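Local coordinates for protein maleylacetoacetate isomerase (Anaeromyxobacter dehalogenans, PDB 4IGJ) that binds glutathione and probably catalyses the cis-trans isomerisation of maleylacetoacetate to fumarylacetoacetate, as a zeta-class member of the glutathione transferase superfamily, at residues A124-S129 with A164-A169; L138-L143 with E153-F158; Q75-E80 with M94-W99; P192-A197 with L202-Y207. All blocks are in the same frame, centred on the assembly; numbering follows the deposited sequence. Where two conformers were deposited one is given.

Contact 1: A124-S129 with A164-A169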
# COMPACT_ATOMS: atom_id res chain seq x y z
N ALA A 124 -0.55 -8.41 0.80
CA ALA A 124 -0.81 -7.29 1.70
C ALA A 124 -1.17 -6.04 0.92
O ALA A 124 -2.13 -5.33 1.27
CB ALA A 124 0.41 -7.04 2.59
N GLU A 125 -0.41 -5.76 -0.13
CA GLU A 125 -0.63 -4.54 -0.90
C GLU A 125 -1.92 -4.56 -1.72
O GLU A 125 -2.52 -3.50 -1.92
CB GLU A 125 0.59 -4.22 -1.79
CG GLU A 125 1.86 -3.84 -1.02
CD GLU A 125 1.80 -2.47 -0.32
OE1 GLU A 125 0.76 -1.78 -0.38
OE2 GLU A 125 2.83 -2.08 0.28
N HIS A 126 -2.38 -5.74 -2.13
CA HIS A 126 -3.70 -5.84 -2.76
C HIS A 126 -4.76 -5.23 -1.87
O HIS A 126 -5.70 -4.60 -2.35
CB HIS A 126 -4.05 -7.31 -3.04
CG HIS A 126 -3.44 -7.84 -4.30
ND1 HIS A 126 -3.60 -7.23 -5.53
CD2 HIS A 126 -2.69 -8.95 -4.53
CE1 HIS A 126 -2.97 -7.93 -6.45
NE2 HIS A 126 -2.40 -8.97 -5.88
N VAL A 127 -4.62 -5.40 -0.56
CA VAL A 127 -5.53 -4.77 0.38
C VAL A 127 -5.13 -3.32 0.68
O VAL A 127 -5.94 -2.39 0.54
CB VAL A 127 -5.61 -5.59 1.68
CG1 VAL A 127 -6.55 -4.92 2.68
CG2 VAL A 127 -6.08 -7.01 1.39
N ASN A 128 -3.88 -3.13 1.08
CA ASN A 128 -3.35 -1.85 1.52
C ASN A 128 -3.55 -0.75 0.50
O ASN A 128 -3.96 0.36 0.84
CB ASN A 128 -1.85 -2.02 1.84
CG ASN A 128 -1.24 -0.79 2.50
OD1 ASN A 128 -0.21 -0.26 2.05
ND2 ASN A 128 -1.86 -0.35 3.56
N SER A 129 -3.24 -1.04 -0.75
CA SER A 129 -3.34 -0.03 -1.79
C SER A 129 -4.44 -0.32 -2.81
O SER A 129 -4.90 0.59 -3.49
CB SER A 129 -1.99 0.15 -2.50
OG SER A 129 -1.65 -0.99 -3.27
N ALA A 164 -11.71 -10.85 -5.06
CA ALA A 164 -11.64 -11.79 -6.18
C ALA A 164 -10.18 -12.02 -6.56
O ALA A 164 -9.76 -13.15 -6.77
CB ALA A 164 -12.44 -11.26 -7.37
N ALA A 165 -9.42 -10.93 -6.65
CA ALA A 165 -7.99 -11.01 -6.94
C ALA A 165 -7.25 -11.76 -5.85
O ALA A 165 -6.38 -12.60 -6.13
CB ALA A 165 -7.40 -9.62 -7.12
N LEU A 166 -7.58 -11.46 -4.59
CA LEU A 166 -6.95 -12.13 -3.46
C LEU A 166 -7.24 -13.62 -3.46
O LEU A 166 -6.35 -14.43 -3.26
CB LEU A 166 -7.45 -11.55 -2.15
CG LEU A 166 -6.67 -10.37 -1.57
CD1 LEU A 166 -7.22 -10.04 -0.21
CD2 LEU A 166 -5.18 -10.71 -1.50
N GLU A 167 -8.51 -13.98 -3.67
CA GLU A 167 -8.93 -15.38 -3.68
C GLU A 167 -8.08 -16.21 -4.63
O GLU A 167 -7.67 -17.32 -4.31
CB GLU A 167 -10.41 -15.48 -4.05
CG GLU A 167 -10.90 -16.88 -4.39
CD GLU A 167 -11.03 -17.80 -3.19
OE1 GLU A 167 -11.12 -17.29 -2.05
OE2 GLU A 167 -11.04 -19.03 -3.37
N THR A 168 -7.78 -15.64 -5.79
CA THR A 168 -6.99 -16.32 -6.81
C THR A 168 -5.50 -16.32 -6.47
O THR A 168 -4.82 -17.33 -6.64
CB THR A 168 -7.20 -15.68 -8.18
OG1 THR A 168 -8.59 -15.71 -8.50
CG2 THR A 168 -6.40 -16.42 -9.26
N ALA A 169 -5.01 -15.18 -6.00
CA ALA A 169 -3.60 -15.05 -5.63
C ALA A 169 -3.27 -15.86 -4.38
O ALA A 169 -2.17 -16.40 -4.25
CB ALA A 169 -3.23 -13.58 -5.43
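Leu166 reaches from helix 150-171 to the end of helix 114-128 and sets its two methyls on neighbouring residues. The contact across the segments is apolar. CD1 of Leu166 lies 3.6 Å from CG2 of Val127, the two side chains crossing at about a right angle. The other branch, CD2 of Leu166, comes to 3.9 Å from CB of His126 and meets the imidazole obliquely. A chi1 of 179° turns CG1 of Val127 away from the backbone N and leaves CG2 beside that N, where Leu166 meets it. Tyr189 and Gln193 of helix 185-199 also touch Val127, so a third helix closes over this packing.

No hydrogen bond crosses between the segments; polar bonds lie within one or run elsewhere, as to helix 208-218. The carbonyl O of Glu125 takes two donors from opposite faces of its plane: Ser129 N at 2.8 Å and Ser129 OG at 3.0 Å, the hydroxyl standing 41° out of the plane. This ties down the last turn of the helix directly after Asn128, a glutathione-binding residue. On the partner helix both carboxylate oxygens of Glu167 are bonded at the start of helix 208-218, by Thr209 OG1 and Leu210 N.

Without a polar link, the two segments fit together in the helical C-terminal domain mainly by the shapes of His126, Val127 and Leu166, while the polar bonds named serve the Glu125 carbonyl and the start of helix 208-218.

Contact 2: L138-L143 with E153-F158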
# COMPACT_ATOMS: atom_id res chain seq x y z
N LEU A 138 -13.31 9.13 4.30
CA LEU A 138 -13.45 10.36 3.53
C LEU A 138 -14.00 10.09 2.13
O LEU A 138 -14.86 10.82 1.63
CB LEU A 138 -12.11 11.11 3.46
CG LEU A 138 -12.11 12.45 2.73
CD1 LEU A 138 -13.07 13.44 3.39
CD2 LEU A 138 -10.71 13.03 2.68
N VAL A 139 -13.51 9.03 1.50
CA VAL A 139 -13.97 8.64 0.17
C VAL A 139 -15.46 8.35 0.20
O VAL A 139 -16.22 8.89 -0.61
CB VAL A 139 -13.21 7.39 -0.33
CG1 VAL A 139 -13.92 6.76 -1.51
CG2 VAL A 139 -11.79 7.76 -0.69
N LEU A 140 -15.89 7.51 1.13
CA LEU A 140 -17.29 7.16 1.25
C LEU A 140 -18.16 8.39 1.51
O LEU A 140 -19.24 8.52 0.93
CB LEU A 140 -17.50 6.12 2.34
CG LEU A 140 -16.78 4.79 2.14
CD1 LEU A 140 -17.18 3.82 3.25
CD2 LEU A 140 -17.07 4.20 0.75
N ARG A 141 -17.68 9.29 2.36
CA ARG A 141 -18.44 10.49 2.70
C ARG A 141 -18.67 11.37 1.48
O ARG A 141 -19.79 11.83 1.24
CB ARG A 141 -17.76 11.30 3.81
CG ARG A 141 -18.42 12.66 4.03
CD ARG A 141 -18.10 13.27 5.40
NE ARG A 141 -16.67 13.35 5.66
CZ ARG A 141 -16.06 12.72 6.66
NH1 ARG A 141 -16.77 11.97 7.49
NH2 ARG A 141 -14.75 12.84 6.83
N MET A 142 -17.61 11.59 0.70
CA MET A 142 -17.72 12.44 -0.48
C MET A 142 -18.62 11.82 -1.54
O MET A 142 -19.32 12.53 -2.26
CB MET A 142 -16.34 12.80 -1.03
CG MET A 142 -15.69 13.96 -0.30
SD MET A 142 -13.92 14.08 -0.61
CE MET A 142 -13.90 14.67 -2.30
N LEU A 143 -18.62 10.50 -1.62
CA LEU A 143 -19.51 9.79 -2.53
C LEU A 143 -20.98 9.99 -2.17
O LEU A 143 -21.79 10.34 -3.03
CB LEU A 143 -19.19 8.29 -2.55
CG LEU A 143 -17.85 7.92 -3.18
CD1 LEU A 143 -17.56 6.46 -2.92
CD2 LEU A 143 -17.83 8.22 -4.67
N GLU A 153 -22.70 0.94 -2.43
CA GLU A 153 -22.62 0.19 -3.68
C GLU A 153 -21.18 0.20 -4.18
O GLU A 153 -20.65 -0.82 -4.61
CB GLU A 153 -23.57 0.79 -4.72
CG GLU A 153 -23.68 -0.01 -6.02
CD GLU A 153 -24.72 0.55 -6.98
OE1 GLU A 153 -25.64 1.27 -6.52
OE2 GLU A 153 -24.62 0.27 -8.19
N TRP A 154 -20.56 1.38 -4.11
CA TRP A 154 -19.16 1.58 -4.49
C TRP A 154 -18.24 0.72 -3.66
O TRP A 154 -17.37 0.04 -4.21
CB TRP A 154 -18.83 3.06 -4.31
CG TRP A 154 -17.39 3.48 -4.44
CD1 TRP A 154 -16.39 3.32 -3.52
CD2 TRP A 154 -16.82 4.22 -5.53
NE1 TRP A 154 -15.22 3.89 -3.99
CE2 TRP A 154 -15.47 4.44 -5.22
CE3 TRP A 154 -17.33 4.70 -6.74
CZ2 TRP A 154 -14.61 5.13 -6.08
CZ3 TRP A 154 -16.47 5.37 -7.60
CH2 TRP A 154 -15.13 5.58 -7.27
N ALA A 155 -18.43 0.74 -2.35
CA ALA A 155 -17.61 -0.07 -1.46
C ALA A 155 -17.74 -1.55 -1.81
O ALA A 155 -16.75 -2.26 -1.87
CB ALA A 155 -17.98 0.18 -0.00
N ARG A 156 -18.97 -2.02 -2.02
CA ARG A 156 -19.16 -3.41 -2.39
C ARG A 156 -18.47 -3.75 -3.72
O ARG A 156 -17.90 -4.82 -3.86
CB ARG A 156 -20.65 -3.77 -2.46
CG ARG A 156 -21.29 -4.01 -1.10
CD ARG A 156 -22.75 -4.50 -1.24
NE ARG A 156 -23.63 -3.50 -1.83
CZ ARG A 156 -24.27 -2.57 -1.12
NH1 ARG A 156 -24.13 -2.51 0.20
NH2 ARG A 156 -25.05 -1.70 -1.74
N PHE A 157 -18.52 -2.82 -4.67
CA PHE A 157 -17.89 -3.07 -5.96
C PHE A 157 -16.38 -3.23 -5.82
O PHE A 157 -15.80 -4.18 -6.35
CB PHE A 157 -18.20 -1.94 -6.95
CG PHE A 157 -17.48 -2.08 -8.26
CD1 PHE A 157 -17.98 -2.90 -9.26
CD2 PHE A 157 -16.28 -1.41 -8.48
CE1 PHE A 157 -17.31 -3.04 -10.46
CE2 PHE A 157 -15.61 -1.54 -9.69
CZ PHE A 157 -16.12 -2.36 -10.67
N PHE A 158 -15.75 -2.29 -5.14
CA PHE A 158 -14.29 -2.29 -5.05
C PHE A 158 -13.76 -3.35 -4.09
O PHE A 158 -12.70 -3.94 -4.34
CB PHE A 158 -13.76 -0.89 -4.72
CG PHE A 158 -13.73 0.02 -5.91
CD1 PHE A 158 -12.76 -0.14 -6.89
CD2 PHE A 158 -14.66 1.03 -6.05
CE1 PHE A 158 -12.73 0.68 -7.99
CE2 PHE A 158 -14.64 1.87 -7.16
CZ PHE A 158 -13.67 1.69 -8.13
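The indole of Trp154 swings out trans to the main-chain N (chi1 171°), while Leu143 turns CG to the backbone-N side, anti to its carbonyl carbon (chi1 -68°); together these torsions bring a leucine methyl over the indole face. CD1 of Leu143 stands over one face, 3.3 Å from the centroid of the five-membered ring of Trp154, a close CH-pi contact. The second methyl, CD2 of Leu143, follows the six-membered ring and lies 4.1 Å from CE3 of Trp154. Val139 crosses the indole at about a right angle, with CG1 4.0 Å from Trp154 NE1. That nitrogen also makes a weak hydrogen bond to the carbonyl O of Met134.

Helices 137-146 and 150-171 form a helical hairpin in the all-helical C-terminal domain of the glutathione transferase fold; their segments run closer to antiparallel than parallel, at 134°, with axes 10.9 Å apart. Beside the tryptophan, Leu140 CD2 rests 4.2 Å from Ala155 CB, and Phe200 packs on both residues. The opposite indole face is taken by Phe158, whose CE2 edge sits 3.3 Å above the ring plane, over its centre, so the indole is clamped between a methyl and a phenyl edge. Were Trp154 cut back to an alanine, Leu143 and Phe158 would be likely to lose the surface they both press on. Trp150 meets the indole edge-to-face, and Met142 of the second subunit packs against it as well.

Contact 3: Q75-E80 with M94-W99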
# COMPACT_ATOMS: atom_id res chain seq x y z
N GLN A 75 -4.54 11.01 13.57
CA GLN A 75 -4.03 9.99 12.65
C GLN A 75 -4.06 8.60 13.29
O GLN A 75 -3.60 8.42 14.41
CB GLN A 75 -2.61 10.34 12.19
N VAL A 76 -4.61 7.64 12.56
CA VAL A 76 -4.75 6.27 13.06
C VAL A 76 -4.44 5.25 11.97
O VAL A 76 -5.01 5.34 10.88
CB VAL A 76 -6.18 6.03 13.58
CG1 VAL A 76 -6.46 4.55 13.79
CG2 VAL A 76 -6.42 6.81 14.87
N PRO A 77 -3.55 4.28 12.24
CA PRO A 77 -2.79 4.04 13.47
C PRO A 77 -1.49 4.82 13.54
O PRO A 77 -0.89 5.14 12.51
CB PRO A 77 -2.45 2.55 13.36
CG PRO A 77 -2.24 2.36 11.88
CD PRO A 77 -3.32 3.22 11.24
N VAL A 78 -1.07 5.13 14.76
CA VAL A 78 0.28 5.60 15.02
C VAL A 78 0.86 4.69 16.10
O VAL A 78 0.24 4.50 17.15
CB VAL A 78 0.30 7.06 15.50
CG1 VAL A 78 1.71 7.49 15.88
CG2 VAL A 78 -0.28 7.96 14.42
N LEU A 79 2.03 4.11 15.84
CA LEU A 79 2.71 3.36 16.88
C LEU A 79 3.78 4.25 17.48
O LEU A 79 4.77 4.58 16.81
CB LEU A 79 3.33 2.07 16.32
CG LEU A 79 3.95 1.18 17.40
CD1 LEU A 79 2.90 0.71 18.40
CD2 LEU A 79 4.68 -0.00 16.75
N GLU A 80 3.57 4.68 18.72
CA GLU A 80 4.55 5.50 19.43
C GLU A 80 5.55 4.60 20.13
O GLU A 80 5.17 3.74 20.94
CB GLU A 80 3.87 6.42 20.44
CG GLU A 80 4.90 7.14 21.33
CD GLU A 80 4.29 8.21 22.21
OE1 GLU A 80 3.09 8.50 22.06
OE2 GLU A 80 5.03 8.76 23.05
N MET A 94 1.77 -0.54 6.75
CA MET A 94 2.78 -1.42 6.20
C MET A 94 4.16 -1.06 6.71
O MET A 94 4.97 -1.94 7.00
CB MET A 94 2.77 -1.43 4.67
CG MET A 94 3.57 -2.59 4.07
SD MET A 94 2.69 -4.15 4.27
CE MET A 94 3.85 -5.31 3.54
N ALA A 95 4.44 0.24 6.85
CA ALA A 95 5.73 0.67 7.38
C ALA A 95 5.88 0.25 8.84
O ALA A 95 6.96 -0.20 9.25
CB ALA A 95 5.89 2.19 7.26
N ILE A 96 4.81 0.35 9.62
CA ILE A 96 4.81 -0.07 11.01
C ILE A 96 5.05 -1.57 11.11
O ILE A 96 5.89 -2.03 11.89
CB ILE A 96 3.49 0.29 11.72
CG1 ILE A 96 3.30 1.81 11.78
CG2 ILE A 96 3.44 -0.33 13.12
CD1 ILE A 96 1.88 2.22 12.15
N LEU A 97 4.33 -2.35 10.32
CA LEU A 97 4.49 -3.80 10.35
C LEU A 97 5.88 -4.25 9.90
O LEU A 97 6.45 -5.18 10.48
CB LEU A 97 3.40 -4.49 9.53
CG LEU A 97 2.01 -4.41 10.18
CD1 LEU A 97 0.91 -4.68 9.16
CD2 LEU A 97 1.90 -5.39 11.35
N GLU A 98 6.45 -3.58 8.89
CA GLU A 98 7.80 -3.90 8.45
C GLU A 98 8.81 -3.57 9.54
O GLU A 98 9.81 -4.29 9.70
CB GLU A 98 8.16 -3.18 7.14
CG GLU A 98 7.31 -3.62 5.92
CD GLU A 98 7.91 -4.72 5.06
OE1 GLU A 98 8.92 -5.37 5.43
OE2 GLU A 98 7.33 -4.97 3.99
N TRP A 99 8.56 -2.50 10.29
CA TRP A 99 9.41 -2.17 11.44
C TRP A 99 9.33 -3.24 12.52
O TRP A 99 10.35 -3.68 13.04
CB TRP A 99 9.04 -0.81 12.03
CG TRP A 99 9.90 -0.46 13.22
CD1 TRP A 99 11.14 0.10 13.19
CD2 TRP A 99 9.59 -0.67 14.60
NE1 TRP A 99 11.63 0.25 14.47
CE2 TRP A 99 10.68 -0.20 15.35
CE3 TRP A 99 8.48 -1.19 15.27
CZ2 TRP A 99 10.71 -0.25 16.75
CZ3 TRP A 99 8.51 -1.24 16.66
CH2 TRP A 99 9.61 -0.77 17.38
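Ile96 and Leu79 carry most of this strand-to-helix packing in the thioredoxin-like N-terminal domain, where helix 93-103 lies against strand 78-82 of the mixed sheet. Pro77, preceded by a cis peptide bond, is the cis-proline characteristic of that fold, and it follows Val76, which binds glutathione.

The branches of Ile96 divide the work. With CG1 anti to the carbonyl carbon (chi1 -65°), the long arm carries CD1 to the proline, 4.1 Å from Pro77 CG and 4.0 Å from Pro77 O. The short branch, CG2, turns to Leu79, lying 3.9 Å from its CD2 and 4.0 Å from its CB. With only an alanine in place of Ile96, the space beneath the cis-proline and Leu79 would probably go unfilled, and the leucine methyls could turn more freely.

Val39 of helix 34-45 and Leu90 of strand 87-91 flank the isoleucine, while Leu27 of strand 24-29 touches both Pro77 and Leu79. Trp99 extends the apolar surface towards the dimer interface, where its ring meets Trp115 of the second subunit. Within the contact, Leu79 crosses Trp99 at about a right angle, its CD2 4.0 Å from Trp99 CZ3.

Contact 4: P192-A197 with L202-Y207. With SO4 (sulfate ion), chain C.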
# COMPACT_ATOMS: atom_id res chain seq x y z
N PRO A 192 -9.02 -8.02 8.52
CA PRO A 192 -9.84 -6.81 8.68
C PRO A 192 -10.63 -6.46 7.42
O PRO A 192 -11.73 -5.89 7.52
CB PRO A 192 -8.80 -5.74 9.01
CG PRO A 192 -7.67 -6.51 9.67
CD PRO A 192 -7.60 -7.76 8.82
N GLN A 193 -10.11 -6.81 6.25
CA GLN A 193 -10.80 -6.48 5.01
C GLN A 193 -12.07 -7.31 4.86
O GLN A 193 -13.09 -6.81 4.37
CB GLN A 193 -9.88 -6.66 3.80
CG GLN A 193 -10.48 -6.13 2.49
CD GLN A 193 -10.77 -4.65 2.57
OE1 GLN A 193 -9.86 -3.83 2.53
NE2 GLN A 193 -12.05 -4.29 2.72
N LEU A 194 -12.03 -8.57 5.29
CA LEU A 194 -13.22 -9.42 5.24
C LEU A 194 -14.28 -8.93 6.22
O LEU A 194 -15.47 -8.98 5.91
CB LEU A 194 -12.86 -10.88 5.53
CG LEU A 194 -12.04 -11.60 4.47
CD1 LEU A 194 -11.61 -12.95 4.99
CD2 LEU A 194 -12.83 -11.73 3.18
N TYR A 195 -13.86 -8.43 7.37
CA TYR A 195 -14.80 -7.82 8.31
C TYR A 195 -15.49 -6.62 7.65
O TYR A 195 -16.70 -6.43 7.79
CB TYR A 195 -14.05 -7.40 9.58
CG TYR A 195 -14.81 -6.55 10.59
CD1 TYR A 195 -15.33 -7.11 11.75
CD2 TYR A 195 -14.94 -5.18 10.42
CE1 TYR A 195 -15.99 -6.32 12.68
CE2 TYR A 195 -15.60 -4.39 11.34
CZ TYR A 195 -16.12 -4.96 12.47
OH TYR A 195 -16.77 -4.16 13.39
N ASN A 196 -14.74 -5.81 6.91
CA ASN A 196 -15.35 -4.67 6.24
C ASN A 196 -16.30 -5.11 5.12
O ASN A 196 -17.35 -4.49 4.92
CB ASN A 196 -14.28 -3.70 5.72
CG ASN A 196 -13.71 -2.82 6.82
OD1 ASN A 196 -14.02 -2.99 8.00
ND2 ASN A 196 -12.85 -1.88 6.44
N ALA A 197 -15.94 -6.17 4.41
CA ALA A 197 -16.80 -6.75 3.39
C ALA A 197 -18.15 -7.11 3.99
O ALA A 197 -19.20 -6.78 3.42
CB ALA A 197 -16.16 -7.99 2.78
N LEU A 202 -21.48 -7.42 1.64
CA LEU A 202 -20.98 -8.14 0.47
C LEU A 202 -21.04 -9.65 0.70
O LEU A 202 -20.60 -10.14 1.74
CB LEU A 202 -19.55 -7.73 0.14
CG LEU A 202 -18.95 -8.34 -1.12
CD1 LEU A 202 -19.67 -7.80 -2.35
CD2 LEU A 202 -17.45 -8.05 -1.20
N ASP A 203 -21.60 -10.38 -0.26
CA ASP A 203 -21.66 -11.83 -0.14
C ASP A 203 -20.29 -12.45 -0.36
O ASP A 203 -19.64 -12.21 -1.38
CB ASP A 203 -22.67 -12.42 -1.13
CG ASP A 203 -22.67 -13.94 -1.11
OD1 ASP A 203 -23.26 -14.52 -0.18
OD2 ASP A 203 -22.07 -14.55 -2.03
N LEU A 204 -19.87 -13.27 0.61
CA LEU A 204 -18.52 -13.84 0.63
C LEU A 204 -18.44 -15.25 0.06
O LEU A 204 -17.37 -15.86 0.05
CB LEU A 204 -17.96 -13.84 2.05
CG LEU A 204 -17.63 -12.49 2.68
CD1 LEU A 204 -16.90 -12.72 3.99
CD2 LEU A 204 -16.80 -11.62 1.74
N GLU A 205 -19.58 -15.78 -0.39
CA GLU A 205 -19.61 -17.10 -1.02
C GLU A 205 -18.59 -17.30 -2.17
O GLU A 205 -18.00 -18.38 -2.27
CB GLU A 205 -21.04 -17.47 -1.44
CG GLU A 205 -21.19 -18.89 -1.97
CD GLU A 205 -20.87 -18.99 -3.45
OE1 GLU A 205 -21.07 -17.98 -4.17
OE2 GLU A 205 -20.42 -20.06 -3.90
N PRO A 206 -18.38 -16.28 -3.03
CA PRO A 206 -17.41 -16.48 -4.12
C PRO A 206 -15.94 -16.58 -3.69
O PRO A 206 -15.09 -16.78 -4.56
CB PRO A 206 -17.59 -15.22 -4.98
CG PRO A 206 -18.95 -14.73 -4.68
CD PRO A 206 -19.18 -15.06 -3.24
N TYR A 207 -15.65 -16.43 -2.40
CA TYR A 207 -14.27 -16.46 -1.92
C TYR A 207 -14.02 -17.57 -0.91
O TYR A 207 -13.68 -17.30 0.24
CB TYR A 207 -13.89 -15.09 -1.33
CG TYR A 207 -14.52 -13.94 -2.07
CD1 TYR A 207 -14.09 -13.59 -3.35
CD2 TYR A 207 -15.55 -13.20 -1.50
CE1 TYR A 207 -14.67 -12.55 -4.04
CE2 TYR A 207 -16.14 -12.15 -2.19
CZ TYR A 207 -15.70 -11.83 -3.46
OH TYR A 207 -16.27 -10.79 -4.15
S SO4 C . -11.84 1.45 7.44
O1 SO4 C . -13.23 1.15 7.14
O2 SO4 C . -10.98 0.77 6.47
O3 SO4 C . -11.55 0.98 8.79
O4 SO4 C . -11.63 2.89 7.39
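The C-terminal end of helix 185-199 is closed here by the turn that leads to helix 208-218, with Leu202 folding back on Ala197. Leu202 N donates to Ala197 O at 3.0 Å (159° at the hydrogen), a bond spanning five residues that is consistent with the 6→1 link of a Schellman motif, as is the apolar pairing of the same two residues: Ala197 CB lies 4.2 Å from Leu202 CD2.

Leu204 supplies the rest of the apolar seal. With CG of Leu204 beside its backbone N (chi1 -69°), the side chain leans onto the helix and CD2 touches two residues of it, 3.8 Å from Ala197 CB and 4.2 Å from Leu194 CD2. A type I turn from Leu204 to Tyr207 then reverses the chain, its Tyr207 N to Leu204 O bond being 3.0 Å, and leaves Tyr207 at the N-cap of the next helix.

On the face of the helix turned from Leu204, Asn196 ND2 makes a weak 3.2 Å bond to O2 of a sulfate, probably from the crystallisation liquor, which Ser34, Gln132 and Gln135 also hold. Helix 150-171 backs the loop through Ile159 on Leu202 and Ala160 on Tyr207, while Arg211 of helix 208-218 bonds the carbonyls of Leu204 and Glu205.

How the contacts relate
From the N terminus, contact 3 comes first, closing the loop from the cis-proline region through strand 87-91 to helix 93-103 within the thioredoxin-like domain. Contact 1 opens only after it closes, and spans helix 114-128 to helix 150-171; contact 2 is nested inside that long loop and shares helix 150-171. Contact 4 follows in series, a short closure between helix 185-199 and the loop that leads to helix 208-218; none of the loops cross. Met94 packs on Ala124 and Glu125, joining contact 3 to contact 1 across the domain boundary. Contact 4 touches contact 1 through Glu167 and Tyr207, and contact 2 through Arg156 and Leu202. Contacts 1, 2 and 3 also meet the second subunit.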